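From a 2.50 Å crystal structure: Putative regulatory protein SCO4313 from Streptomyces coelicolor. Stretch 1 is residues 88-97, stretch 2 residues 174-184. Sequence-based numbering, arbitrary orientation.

Stretch 1, residues 88-97: DLAGLAHALR
Stretch 2 (174-184) HRALSFWSRLH

How do the two backbones lie against each other? Residues 89-97 open a helix that runs on past 97, with Asp-88 at its N-cap position, and residues 174-184 lie within another. Phi and psi stay mostly near -60° and -45°, and i to i+4 hydrogen bonds run along both, such as Ala-93 N to Leu-89 O at 2.7 Å. The N-to-C directions differ by 39°, with a signed crossing angle of -39°, and the axes approach to 11.1 Å. The register is set by Ala-93 and Leu-183, whose CA atoms are 7.4 Å apart.

What fills the hollow beside Leu-89, Leu-92 and Ala-93? Phe-179 does, with chi1 at 171° (t) and chi2 at -81°. Its ring enters edge-on: Phe-179 CE2 is 3.5 Å from Leu-89 O, and Phe-179 CZ is 3.5 Å from Ala-93 N. Leu-89, m with chi2 t, walls one side through CD2, 3.8 Å from Phe-179 CD2, while Ala-93 CB sits 3.8 Å from Phe-179 CE2. Leu-92 points toward the second helix, its chi1 of -98° and chi2 of 29° both between wells, with Leu-92 CB 4.1 Å from Phe-179 CZ. The ring edge thus lies against the backbone of the first helix as well as the alanine methyl.

What meets at the point of closest register? The Ala-93 methyl, set sideways, meets Leu-183 (m, chi2 t), whose CD1 lies 3.6 Å from Ala-93 CB. This is apolar contact, dependent on shape; no hydrogen bond crosses between the stretches.

Where does Leu-96 go? With chi1 t and chi2 59° (p), it sends CD2 into a pocket made by Trp-180, Leu-183 and His-184. Leu-96 CD2 lies 4.4 Å from Trp-180 CZ3, 4.2 Å from Leu-183 CB and 3.8 Å from His-184 NE2. Over the face of the His-184 ring (chi1 -78°, chi2 -73°) the methyl makes a CH-pi contact, a greasy bump against a polarizable surface. Trp-180 (chi1 -160°, chi2 -126°) starts away, but its end comes nearer.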

# COMPACT_ATOMS: atom_id res chain seq x y z
N ASP A 88 4.36 20.28 15.17
CA ASP A 88 3.33 19.45 15.79
C ASP A 88 2.92 18.38 14.77
O ASP A 88 3.56 18.24 13.71
CB ASP A 88 2.13 20.33 16.14
CG ASP A 88 1.59 21.08 14.91
OD1 ASP A 88 2.41 21.71 14.18
OD2 ASP A 88 0.35 21.01 14.66
N LEU A 89 1.84 17.65 15.06
CA LEU A 89 1.35 16.59 14.17
C LEU A 89 1.21 17.04 12.72
O LEU A 89 1.57 16.30 11.80
CB LEU A 89 0.03 15.98 14.68
CG LEU A 89 0.07 14.98 15.83
CD1 LEU A 89 -1.35 14.52 16.15
CD2 LEU A 89 0.98 13.78 15.55
N ALA A 90 0.68 18.25 12.52
CA ALA A 90 0.58 18.82 11.18
C ALA A 90 1.95 18.77 10.50
O ALA A 90 2.07 18.22 9.41
CB ALA A 90 0.04 20.24 11.23
N GLY A 91 2.98 19.29 11.16
CA GLY A 91 4.30 19.37 10.55
C GLY A 91 4.84 18.00 10.24
O GLY A 91 5.48 17.79 9.20
N LEU A 92 4.55 17.07 11.14
CA LEU A 92 4.97 15.68 11.02
C LEU A 92 4.28 15.00 9.84
O LEU A 92 4.92 14.32 9.06
CB LEU A 92 4.67 14.96 12.33
CG LEU A 92 5.75 14.75 13.40
CD1 LEU A 92 6.83 15.80 13.40
CD2 LEU A 92 5.10 14.64 14.75
N ALA A 93 2.97 15.21 9.72
CA ALA A 93 2.20 14.76 8.58
C ALA A 93 2.79 15.27 7.25
O ALA A 93 2.92 14.51 6.28
CB ALA A 93 0.77 15.19 8.74
N HIS A 94 3.18 16.53 7.21
CA HIS A 94 3.77 17.09 6.00
C HIS A 94 5.16 16.57 5.69
O HIS A 94 5.53 16.45 4.53
CB HIS A 94 3.79 18.60 6.09
CG HIS A 94 2.43 19.20 5.90
ND1 HIS A 94 1.69 19.00 4.76
CD2 HIS A 94 1.67 19.97 6.72
CE1 HIS A 94 0.53 19.61 4.88
NE2 HIS A 94 0.50 20.22 6.06
N ALA A 95 5.93 16.29 6.74
CA ALA A 95 7.23 15.63 6.60
C ALA A 95 7.02 14.26 5.92
O ALA A 95 7.71 13.90 4.94
CB ALA A 95 7.87 15.46 7.97
N LEU A 96 6.05 13.52 6.42
CA LEU A 96 5.76 12.18 5.92
C LEU A 96 5.34 12.21 4.43
O LEU A 96 5.72 11.31 3.69
CB LEU A 96 4.70 11.48 6.79
CG LEU A 96 4.30 10.06 6.36
CD1 LEU A 96 5.52 9.08 6.33
CD2 LEU A 96 3.13 9.48 7.18
N ARG A 97 4.58 13.25 4.03
CA ARG A 97 4.04 13.35 2.67
C ARG A 97 5.17 13.51 1.67
O ARG A 97 5.22 12.80 0.65
CB ARG A 97 3.05 14.52 2.54
CG ARG A 97 2.34 14.59 1.16
CD ARG A 97 1.06 15.44 1.16
NE ARG A 97 0.54 15.55 -0.19
CZ ARG A 97 -0.28 14.65 -0.76
NH1 ARG A 97 -0.68 13.60 -0.06
NH2 ARG A 97 -0.72 14.78 -2.01
N HIS A 174 -3.22 5.27 20.62
CA HIS A 174 -4.33 5.09 19.69
C HIS A 174 -4.32 6.19 18.62
O HIS A 174 -4.38 5.91 17.41
CB HIS A 174 -5.64 5.11 20.46
CG HIS A 174 -6.85 4.87 19.61
ND1 HIS A 174 -6.80 4.84 18.23
CD2 HIS A 174 -8.15 4.69 19.94
CE1 HIS A 174 -8.01 4.64 17.75
NE2 HIS A 174 -8.85 4.55 18.77
N ARG A 175 -4.22 7.44 19.07
CA ARG A 175 -4.08 8.55 18.14
C ARG A 175 -2.88 8.38 17.20
O ARG A 175 -3.01 8.58 15.99
CB ARG A 175 -3.99 9.86 18.90
CG ARG A 175 -3.82 11.05 18.00
CD ARG A 175 -3.86 12.30 18.81
NE ARG A 175 -5.17 12.47 19.40
CZ ARG A 175 -5.79 13.64 19.47
NH1 ARG A 175 -5.18 14.72 18.98
NH2 ARG A 175 -6.99 13.73 20.02
N ALA A 176 -1.72 8.01 17.74
CA ALA A 176 -0.51 7.77 16.91
C ALA A 176 -0.72 6.72 15.80
O ALA A 176 -0.34 6.92 14.64
CB ALA A 176 0.68 7.39 17.78
N LEU A 177 -1.32 5.60 16.17
CA LEU A 177 -1.64 4.53 15.22
C LEU A 177 -2.62 5.03 14.14
O LEU A 177 -2.44 4.71 12.98
CB LEU A 177 -2.20 3.31 15.97
CG LEU A 177 -1.23 2.62 16.94
CD1 LEU A 177 -1.94 1.56 17.71
CD2 LEU A 177 -0.07 2.02 16.19
N SER A 178 -3.61 5.82 14.53
CA SER A 178 -4.57 6.46 13.61
C SER A 178 -3.96 7.46 12.63
O SER A 178 -4.37 7.54 11.47
CB SER A 178 -5.68 7.17 14.39
OG SER A 178 -6.70 6.27 14.73
N PHE A 179 -3.01 8.24 13.12
CA PHE A 179 -2.24 9.14 12.28
C PHE A 179 -1.49 8.31 11.23
O PHE A 179 -1.55 8.57 10.03
CB PHE A 179 -1.31 9.94 13.21
CG PHE A 179 -0.28 10.80 12.52
CD1 PHE A 179 0.90 10.24 12.05
CD2 PHE A 179 -0.46 12.17 12.41
CE1 PHE A 179 1.86 11.03 11.44
CE2 PHE A 179 0.50 12.97 11.81
CZ PHE A 179 1.66 12.40 11.33
N TRP A 180 -0.77 7.30 11.70
CA TRP A 180 -0.00 6.41 10.85
C TRP A 180 -0.88 5.81 9.74
O TRP A 180 -0.56 5.91 8.55
CB TRP A 180 0.58 5.31 11.71
CG TRP A 180 1.74 4.58 11.14
CD1 TRP A 180 1.86 3.23 10.98
CD2 TRP A 180 2.96 5.15 10.68
NE1 TRP A 180 3.07 2.92 10.44
CE2 TRP A 180 3.77 4.08 10.24
CE3 TRP A 180 3.45 6.45 10.59
CZ2 TRP A 180 5.06 4.28 9.72
CZ3 TRP A 180 4.75 6.65 10.06
CH2 TRP A 180 5.53 5.56 9.63
N SER A 181 -2.01 5.22 10.12
CA SER A 181 -2.76 4.44 9.16
C SER A 181 -3.56 5.35 8.26
O SER A 181 -3.58 5.14 7.07
CB SER A 181 -3.67 3.45 9.86
OG SER A 181 -4.62 4.19 10.59
N ARG A 182 -4.20 6.37 8.82
CA ARG A 182 -4.96 7.33 8.02
C ARG A 182 -4.15 8.03 6.89
O ARG A 182 -4.62 8.12 5.75
CB ARG A 182 -5.66 8.36 8.91
CG ARG A 182 -6.82 7.77 9.66
CD ARG A 182 -7.62 8.79 10.45
NE ARG A 182 -8.48 8.11 11.42
CZ ARG A 182 -9.23 8.73 12.34
NH1 ARG A 182 -9.25 10.05 12.42
NH2 ARG A 182 -9.96 8.02 13.19
N LEU A 183 -2.95 8.50 7.22
CA LEU A 183 -2.09 9.21 6.25
C LEU A 183 -1.39 8.31 5.22
O LEU A 183 -1.10 8.73 4.07
CB LEU A 183 -1.06 10.06 7.01
CG LEU A 183 -1.72 11.11 7.91
CD1 LEU A 183 -0.66 11.92 8.60
CD2 LEU A 183 -2.68 12.03 7.16
N HIS A 184 -1.08 7.08 5.63
CA HIS A 184 -0.59 6.05 4.71
C HIS A 184 -1.67 5.61 3.74
O HIS A 184 -1.37 5.32 2.58
CB HIS A 184 0.02 4.88 5.46
CG HIS A 184 1.39 5.17 5.98
ND1 HIS A 184 2.49 5.24 5.16
CD2 HIS A 184 1.83 5.44 7.23
CE1 HIS A 184 3.56 5.55 5.88
NE2 HIS A 184 3.19 5.66 7.15